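Local coordinates for N-acetylglucosaminidase (Paenibacillus barengoltzii, PDB 6INX), which probably hydrolyses beta-1,4 linkages at N-acetylglucosamine, as a family 18 glycoside hydrolase of the endo-beta-N-acetylglucosaminidase class, at residues 114-117 against 121-124; 182-187 against 214-219; 304-309 against 335-340. All coordinates share one frame; numbering follows the deposited sequence.

Contact 1 of 3, residues 114-117 against 121-124; sequences CYAE and AASP
Cys-114 and Ala-122 face each other across a beta-alpha loop of the TIM barrel, the one between strand 105-109 and helix 126-148. Strand 105-109 and its flanks carry the DxxDxDxE signature of family 18. No hydrogen bond joins the two segments directly. The CB of Ala-122 meets three residues of the other segment. Ala-122 CB sits against the backbone, 3.5 Å from Tyr-115 C and 3.6 Å from Cys-114 C. Alongside, it meets a second methyl, with Ala-116 CB at 3.8 Å from Ala-122 CB. At Cys-114 the contact is with carbonyl oxygens. Cys-114 has a left-handed backbone conformation (phi 86°), and its CA-H is directed at the carbonyl oxygen of Ser-123. Cys-114 CA lies 3.6 Å from Ser-123 O. The thiol of Cys-114 stands opposite its own carbonyl carbon (chi1 -57°). This rotamer carries Cys-114 SG toward two carbonyls, 3.7 Å from Ser-123 O and 3.9 Å from Pro-124 O. The CB of Cys-114 rests over one face of the Tyr-115 ring, displaced toward the rim. The Tyr-115 hydroxyl is hydrogen-bonded to Tyr-163 O, and the two tyrosine rings meet edge-to-face. Ser-123 turns its hydroxyl anti to its backbone N (chi1 166°) and caps the amide of Asp-125. Asp-126 OD2 ties the two segments together indirectly, since this one oxygen accepts both Cys-114 N and Ser-123 N.

Contact 2 of 3, residues 182-187 against 214-219; sequences LMTYDM and DASVNL
A beta-alpha unit of the TIM barrel closes here, where Leu-182 and Thr-184 meet Ser-216 and Val-217 of helix 213-222. The sequence Met-Thr-Tyr-Asp at 183-186 matches a motif that family 18 enzymes carry in this region of the barrel. Leu-182 reaches the helix through one branch. Its CG lies anti to the carbonyl carbon (chi1 -55°), and Leu-182 CD1 comes to 3.7 Å from Ser-216 OG. Leu-182 CD1 also lies 4.1 Å from Val-217 CG2. Thr-184 adds its methyl, with CG2 at 4.0 Å from both CB and OG of Ser-216. No hydrogen bond crosses the contact; two methyls pack on the serine. The Ser-216 hydroxyl is hydrogen-bonded to Ala-160 O. Thr-184 divides its two branches. At chi1 56° its OG1 stands between backbone N and carbonyl carbon and bonds to Gly-233 N, while CG2 is left for the helix. Two successive inverse gamma turns, centred on Met-183 and Thr-184, bend the chain here. The bond Tyr-185 N to Met-183 O is 2.9 Å, while the one from Thr-184 N to Leu-182 O is weak. Strand 230-235 runs alongside. Leu-182 pairs with Val-231 through the backbone, and Ile-232 packs on both Thr-184 and Val-217, joining strand and helix to the next barrel strand.

Contact 3 of 3, residues 304-309 against 335-340; sequences MSIRYK and LDALYQ
This is an apolar helix-helix contact in the outer layer of the TIM barrel, between helix 303-316 and helix 333-341. The two helices stand on either side of strand 320-324 in the chain order. One side chain carries the contact from the first helix, Ile-306. Its CG2 branch lies anti to the backbone N, with CG1 opposite the carbonyl carbon (chi1 -74°). Ile-306 CG2 is 3.7 Å from Leu-338 CD1. Ile-306 CG2 also rests against the backbone of the second helix, at 4.0 Å from Ala-337 C and 3.8 Å from Leu-338 N. The small methyl of Ala-337 lies beside it, with Ala-337 CB 4.1 Å from Ile-306 CG2. Leu-338 reaches across by its torsions. CG is anti to the backbone N (chi1 -158°), and the chain end swings CD1 toward the isoleucine. The two side chains cross at about a right angle. No hydrogen bond spans the segments. Lys-309 runs extended away from the second helix to a salt bridge with Asp-301 OD2 and a hydrogen bond to Gly-233 O. Beneath the contact lies the barrel sheet. Leu-338 packs on Val-321 and Phe-323 of strand 320-324, while it also touches Cys-310, one turn after Ile-306 on helix 303-316.

All three contacts belong to one TIM barrel. Contact 2 lies deepest, where a strand end meets its covering helix, and each of its touching residues is buried. Contact 3 is also largely buried but joins two outer helices. Contact 1 is a partly exposed loop contact, and the second subunit reaches it through Gly-206 and Thr-205 of that subunit. The chemistry differs accordingly: contact 3 is purely aliphatic, contact 2 sets methyls against a serine, and contact 1 is largely side chain on main chain. Contacts 2 and 3 touch by packing alone, Lys-309 NZ being 4.3 Å from Thr-184 O. Contact 1 stands apart, its centre about 35 Å from that of contact 3.

Contact 1 of 3, residues 114-117 against 121-124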
loop_
_atom_site.group_PDB
_atom_site.type_symbol
_atom_site.label_atom_id
_atom_site.label_comp_id
_atom_site.label_asym_id
_atom_site.label_seq_id
_atom_site.Cartn_x
_atom_site.Cartn_y
_atom_site.Cartn_z
ATOM N N CYS A 114 15.562 -7.315 3.027
ATOM C CA CYS A 114 14.624 -8.182 2.307
ATOM C C CYS A 114 14.086 -7.573 1.017
ATOM O O CYS A 114 13.377 -8.265 0.275
ATOM C CB CYS A 114 13.446 -8.689 3.163
ATOM S SG CYS A 114 13.902 -9.610 4.658
ATOM N N TYR A 115 14.390 -6.310 0.729
ATOM C CA TYR A 115 13.779 -5.582 -0.380
ATOM C C TYR A 115 14.836 -5.148 -1.386
ATOM O O TYR A 115 15.810 -4.482 -1.027
ATOM C CB TYR A 115 12.959 -4.392 0.138
ATOM C CG TYR A 115 11.842 -4.895 1.014
ATOM C CD1 TYR A 115 10.704 -5.450 0.446
ATOM C CD2 TYR A 115 11.951 -4.891 2.396
ATOM C CE1 TYR A 115 9.692 -5.956 1.222
ATOM C CE2 TYR A 115 10.937 -5.399 3.190
ATOM C CZ TYR A 115 9.809 -5.934 2.594
ATOM O OH TYR A 115 8.803 -6.454 3.383
ATOM N N ALA A 116 14.642 -5.527 -2.647
ATOM C CA ALA A 116 15.590 -5.220 -3.705
ATOM C C ALA A 116 15.094 -4.124 -4.636
ATOM O O ALA A 116 15.737 -3.857 -5.665
ATOM C CB ALA A 116 15.915 -6.486 -4.501
ATOM N N GLU A 117 13.984 -3.465 -4.286
ATOM C CA GLU A 117 13.325 -2.528 -5.186
ATOM C C GLU A 117 14.210 -1.349 -5.573
ATOM O O GLU A 117 13.972 -0.730 -6.620
ATOM C CB GLU A 117 12.034 -2.010 -4.541
ATOM C CG GLU A 117 10.836 -2.923 -4.695
ATOM C CD GLU A 117 10.743 -4.046 -3.676
ATOM O OE1 GLU A 117 11.682 -4.241 -2.878
ATOM O OE2 GLU A 117 9.715 -4.763 -3.725
ATOM N N ALA A 121 20.960 -5.903 -4.002
ATOM C CA ALA A 121 20.702 -7.289 -3.644
ATOM C C ALA A 121 19.846 -7.389 -2.383
ATOM O O ALA A 121 19.894 -6.526 -1.491
ATOM C CB ALA A 121 22.019 -8.028 -3.426
ATOM N N ALA A 122 19.061 -8.467 -2.310
ATOM C CA ALA A 122 18.239 -8.738 -1.140
ATOM C C ALA A 122 17.971 -10.226 -1.051
ATOM O O ALA A 122 18.095 -10.968 -2.033
ATOM C CB ALA A 122 16.889 -8.004 -1.174
ATOM N N SER A 123 17.552 -10.647 0.139
ATOM C CA SER A 123 17.280 -12.051 0.403
ATOM C C SER A 123 16.315 -12.144 1.571
ATOM O O SER A 123 16.353 -11.295 2.467
ATOM C CB SER A 123 18.585 -12.778 0.755
ATOM O OG SER A 123 18.315 -14.054 1.325
ATOM N N PRO A 124 15.442 -13.156 1.602
ATOM C CA PRO A 124 14.664 -13.387 2.827
ATOM C C PRO A 124 15.533 -13.560 4.052
ATOM O O PRO A 124 15.075 -13.290 5.164
ATOM C CB PRO A 124 13.879 -14.673 2.526
ATOM C CG PRO A 124 14.049 -14.935 1.085
ATOM C CD PRO A 124 15.230 -14.199 0.583
#

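Contact 2 of 3, residues 182-187 against 214-219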
loop_
_atom_site.group_PDB
_atom_site.type_symbol
_atom_site.label_atom_id
_atom_site.label_comp_id
_atom_site.label_asym_id
_atom_site.label_seq_id
_atom_site.Cartn_x
_atom_site.Cartn_y
_atom_site.Cartn_z
ATOM N N LEU A 182 12.495 6.892 11.933
ATOM C CA LEU A 182 11.477 6.460 10.988
ATOM C C LEU A 182 11.442 7.445 9.831
ATOM O O LEU A 182 11.182 8.642 10.021
ATOM C CB LEU A 182 10.102 6.363 11.649
ATOM C CG LEU A 182 9.990 5.499 12.895
ATOM C CD1 LEU A 182 8.533 5.470 13.353
ATOM C CD2 LEU A 182 10.526 4.112 12.598
ATOM N N MET A 183 11.693 6.943 8.629
ATOM C CA MET A 183 11.690 7.795 7.443
ATOM C C MET A 183 10.237 8.024 7.026
ATOM O O MET A 183 9.732 7.452 6.055
ATOM C CB MET A 183 12.515 7.162 6.333
ATOM C CG MET A 183 14.025 7.273 6.589
ATOM S SD MET A 183 15.023 6.616 5.242
ATOM C CE MET A 183 14.610 4.892 5.427
ATOM N N THR A 184 9.558 8.875 7.805
ATOM C CA THR A 184 8.156 9.223 7.540
ATOM C C THR A 184 8.068 10.322 6.472
ATOM O O THR A 184 7.492 11.398 6.658
ATOM C CB THR A 184 7.405 9.564 8.826
ATOM O OG1 THR A 184 8.068 10.630 9.521
ATOM C CG2 THR A 184 7.307 8.347 9.737
ATOM N N TYR A 185 8.670 10.008 5.328
ATOM C CA TYR A 185 8.640 10.820 4.124
ATOM C C TYR A 185 8.819 9.864 2.955
ATOM O O TYR A 185 9.186 8.699 3.138
ATOM C CB TYR A 185 9.673 11.966 4.138
ATOM C CG TYR A 185 11.070 11.637 4.614
ATOM C CD1 TYR A 185 11.927 10.869 3.847
ATOM C CD2 TYR A 185 11.540 12.120 5.833
ATOM C CE1 TYR A 185 13.218 10.585 4.276
ATOM C CE2 TYR A 185 12.839 11.850 6.265
ATOM C CZ TYR A 185 13.659 11.074 5.485
ATOM O OH TYR A 185 14.947 10.787 5.891
ATOM N N ASP A 186 8.549 10.356 1.744
ATOM C CA ASP A 186 8.416 9.480 0.564
ATOM C C ASP A 186 7.426 8.346 0.827
ATOM O O ASP A 186 7.533 7.269 0.233
ATOM C CB ASP A 186 9.750 8.879 0.092
ATOM C CG ASP A 186 10.797 9.913 -0.207
ATOM O OD1 ASP A 186 10.445 11.033 -0.618
ATOM O OD2 ASP A 186 11.996 9.583 -0.031
ATOM N N MET A 187 6.467 8.564 1.736
ATOM C CA MET A 187 5.546 7.484 2.089
ATOM C C MET A 187 4.585 7.180 0.957
ATOM O O MET A 187 4.051 6.063 0.884
ATOM C CB MET A 187 4.774 7.813 3.368
ATOM C CG MET A 187 5.666 7.750 4.620
ATOM S SD MET A 187 4.807 7.952 6.189
ATOM C CE MET A 187 4.390 9.700 6.102
ATOM N N ASP A 214 1.666 8.892 12.229
ATOM C CA ASP A 214 0.956 8.274 13.339
ATOM C C ASP A 214 0.831 6.765 13.133
ATOM O O ASP A 214 1.092 5.977 14.050
ATOM C CB ASP A 214 -0.411 8.964 13.460
ATOM C CG ASP A 214 -1.286 8.393 14.553
ATOM O OD1 ASP A 214 -0.850 8.294 15.720
ATOM O OD2 ASP A 214 -2.455 8.081 14.224
ATOM N N ALA A 215 0.448 6.337 11.927
ATOM C CA ALA A 215 0.316 4.902 11.687
ATOM C C ALA A 215 1.667 4.197 11.754
ATOM O O ALA A 215 1.755 3.059 12.232
ATOM C CB ALA A 215 -0.362 4.633 10.343
ATOM N N SER A 216 2.730 4.862 11.296
ATOM C CA SER A 216 4.068 4.273 11.327
ATOM C C SER A 216 4.559 4.103 12.759
ATOM O O SER A 216 5.048 3.031 13.128
ATOM C CB SER A 216 5.030 5.129 10.490
ATOM O OG SER A 216 6.341 4.584 10.510
ATOM N N VAL A 217 4.435 5.156 13.573
ATOM C CA VAL A 217 4.799 5.067 14.985
ATOM C C VAL A 217 4.059 3.913 15.651
ATOM O O VAL A 217 4.654 3.083 16.343
ATOM C CB VAL A 217 4.532 6.411 15.685
ATOM C CG1 VAL A 217 4.712 6.266 17.199
ATOM C CG2 VAL A 217 5.441 7.507 15.116
ATOM N N ASN A 218 2.752 3.825 15.414
ATOM C CA ASN A 218 1.979 2.732 15.986
ATOM C C ASN A 218 2.508 1.365 15.542
ATOM O O ASN A 218 2.607 0.443 16.360
ATOM C CB ASN A 218 0.504 2.923 15.640
ATOM C CG ASN A 218 -0.143 4.020 16.465
ATOM O OD1 ASN A 218 0.402 4.446 17.485
ATOM N ND2 ASN A 218 -1.305 4.490 16.025
ATOM N N LEU A 219 2.863 1.214 14.259
ATOM C CA LEU A 219 3.425 -0.054 13.787
ATOM C C LEU A 219 4.707 -0.406 14.533
ATOM O O LEU A 219 4.901 -1.552 14.962
ATOM C CB LEU A 219 3.730 0.034 12.291
ATOM C CG LEU A 219 2.587 0.001 11.286
ATOM C CD1 LEU A 219 3.150 0.134 9.872
ATOM C CD2 LEU A 219 1.790 -1.282 11.434
#

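Contact 3 of 3, residues 304-309 against 335-340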
loop_
_atom_site.group_PDB
_atom_site.type_symbol
_atom_site.label_atom_id
_atom_site.label_comp_id
_atom_site.label_asym_id
_atom_site.label_seq_id
_atom_site.Cartn_x
_atom_site.Cartn_y
_atom_site.Cartn_z
ATOM N N MET A 304 3.900 24.836 9.357
ATOM C CA MET A 304 2.645 24.447 10.001
ATOM C C MET A 304 2.617 22.945 10.294
ATOM O O MET A 304 2.327 22.522 11.420
ATOM C CB MET A 304 1.479 24.859 9.096
ATOM C CG MET A 304 0.088 24.837 9.705
ATOM S SD MET A 304 -1.131 25.544 8.558
ATOM C CE MET A 304 -0.729 27.289 8.645
ATOM N N SER A 305 2.935 22.120 9.299
ATOM C CA SER A 305 2.950 20.681 9.541
ATOM C C SER A 305 4.077 20.286 10.493
ATOM O O SER A 305 3.907 19.386 11.321
ATOM C CB SER A 305 3.043 19.919 8.216
ATOM O OG SER A 305 4.209 20.262 7.482
ATOM N N ILE A 306 5.221 20.971 10.413
ATOM C CA ILE A 306 6.307 20.695 11.344
ATOM C C ILE A 306 5.885 20.994 12.786
ATOM O O ILE A 306 6.165 20.206 13.697
ATOM C CB ILE A 306 7.586 21.438 10.919
ATOM C CG1 ILE A 306 8.201 20.759 9.690
ATOM C CG2 ILE A 306 8.592 21.502 12.064
ATOM C CD1 ILE A 306 9.357 21.555 9.080
ATOM N N ARG A 307 5.179 22.116 13.025
ATOM C CA ARG A 307 4.715 22.370 14.395
ATOM C C ARG A 307 3.807 21.252 14.873
ATOM O O ARG A 307 3.914 20.803 16.018
ATOM C CB ARG A 307 4.010 23.733 14.545
ATOM C CG ARG A 307 3.251 24.002 15.892
ATOM C CD ARG A 307 4.294 24.067 16.986
ATOM N NE ARG A 307 3.804 24.348 18.319
ATOM C CZ ARG A 307 3.987 25.501 18.973
ATOM N NH1 ARG A 307 4.660 26.520 18.419
ATOM N NH2 ARG A 307 3.513 25.623 20.228
ATOM N N TYR A 308 2.901 20.783 14.010
ATOM C CA TYR A 308 2.040 19.676 14.407
ATOM C C TYR A 308 2.852 18.419 14.704
ATOM O O TYR A 308 2.553 17.694 15.658
ATOM C CB TYR A 308 0.985 19.396 13.334
ATOM C CG TYR A 308 -0.247 20.276 13.429
ATOM C CD1 TYR A 308 -1.196 20.067 14.424
ATOM C CD2 TYR A 308 -0.464 21.298 12.513
ATOM C CE1 TYR A 308 -2.328 20.868 14.512
ATOM C CE2 TYR A 308 -1.598 22.106 12.592
ATOM C CZ TYR A 308 -2.518 21.884 13.597
ATOM O OH TYR A 308 -3.647 22.679 13.687
ATOM N N LYS A 309 3.892 18.155 13.911
ATOM C CA LYS A 309 4.739 16.994 14.169
ATOM C C LYS A 309 5.458 17.115 15.507
ATOM O O LYS A 309 5.574 16.132 16.247
ATOM C CB LYS A 309 5.743 16.814 13.028
ATOM C CG LYS A 309 5.113 16.356 11.706
ATOM C CD LYS A 309 6.171 16.062 10.646
ATOM C CE LYS A 309 5.515 15.580 9.350
ATOM N NZ LYS A 309 6.502 15.199 8.286
ATOM N N LEU A 335 14.179 24.442 9.567
ATOM C CA LEU A 335 14.986 24.103 10.736
ATOM C C LEU A 335 14.615 24.971 11.935
ATOM O O LEU A 335 14.526 24.478 13.066
ATOM C CB LEU A 335 16.473 24.234 10.414
ATOM C CG LEU A 335 17.429 24.076 11.607
ATOM C CD1 LEU A 335 17.169 22.782 12.382
ATOM C CD2 LEU A 335 18.864 24.137 11.132
ATOM N N ASP A 336 14.374 26.265 11.712
ATOM C CA ASP A 336 13.940 27.119 12.815
ATOM C C ASP A 336 12.627 26.627 13.420
ATOM O O ASP A 336 12.478 26.571 14.646
ATOM C CB ASP A 336 13.797 28.557 12.322
ATOM C CG ASP A 336 14.431 29.556 13.257
ATOM O OD1 ASP A 336 15.359 29.170 13.999
ATOM O OD2 ASP A 336 13.997 30.727 13.257
ATOM N N ALA A 337 11.667 26.246 12.572
ATOM C CA ALA A 337 10.390 25.746 13.068
ATOM C C ALA A 337 10.571 24.481 13.896
ATOM O O ALA A 337 9.916 24.305 14.932
ATOM C CB ALA A 337 9.445 25.484 11.893
ATOM N N LEU A 338 11.456 23.581 13.453
ATOM C CA LEU A 338 11.732 22.368 14.210
ATOM C C LEU A 338 12.368 22.701 15.553
ATOM O O LEU A 338 11.963 22.174 16.601
ATOM C CB LEU A 338 12.660 21.465 13.389
ATOM C CG LEU A 338 12.686 19.981 13.709
ATOM C CD1 LEU A 338 11.303 19.426 13.522
ATOM C CD2 LEU A 338 13.677 19.281 12.782
ATOM N N TYR A 339 13.374 23.576 15.539
ATOM C CA TYR A 339 14.044 23.975 16.772
ATOM C C TYR A 339 13.073 24.614 17.760
ATOM O O TYR A 339 13.092 24.299 18.957
ATOM C CB TYR A 339 15.182 24.937 16.431
ATOM C CG TYR A 339 15.862 25.528 17.639
ATOM C CD1 TYR A 339 16.673 24.748 18.452
ATOM C CD2 TYR A 339 15.698 26.868 17.962
ATOM C CE1 TYR A 339 17.298 25.283 19.560
ATOM C CE2 TYR A 339 16.318 27.412 19.066
ATOM C CZ TYR A 339 17.118 26.614 19.860
ATOM O OH TYR A 339 17.743 27.152 20.964
ATOM N N GLN A 340 12.208 25.508 17.279
ATOM C CA GLN A 340 11.240 26.155 18.161
ATOM C C GLN A 340 10.218 25.164 18.696
ATOM O O GLN A 340 9.767 25.287 19.839
ATOM C CB GLN A 340 10.500 27.249 17.403
ATOM C CG GLN A 340 11.349 28.398 16.959
ATOM C CD GLN A 340 10.617 29.242 15.941
ATOM O OE1 GLN A 340 9.467 28.950 15.591
ATOM N NE2 GLN A 340 11.279 30.273 15.439
#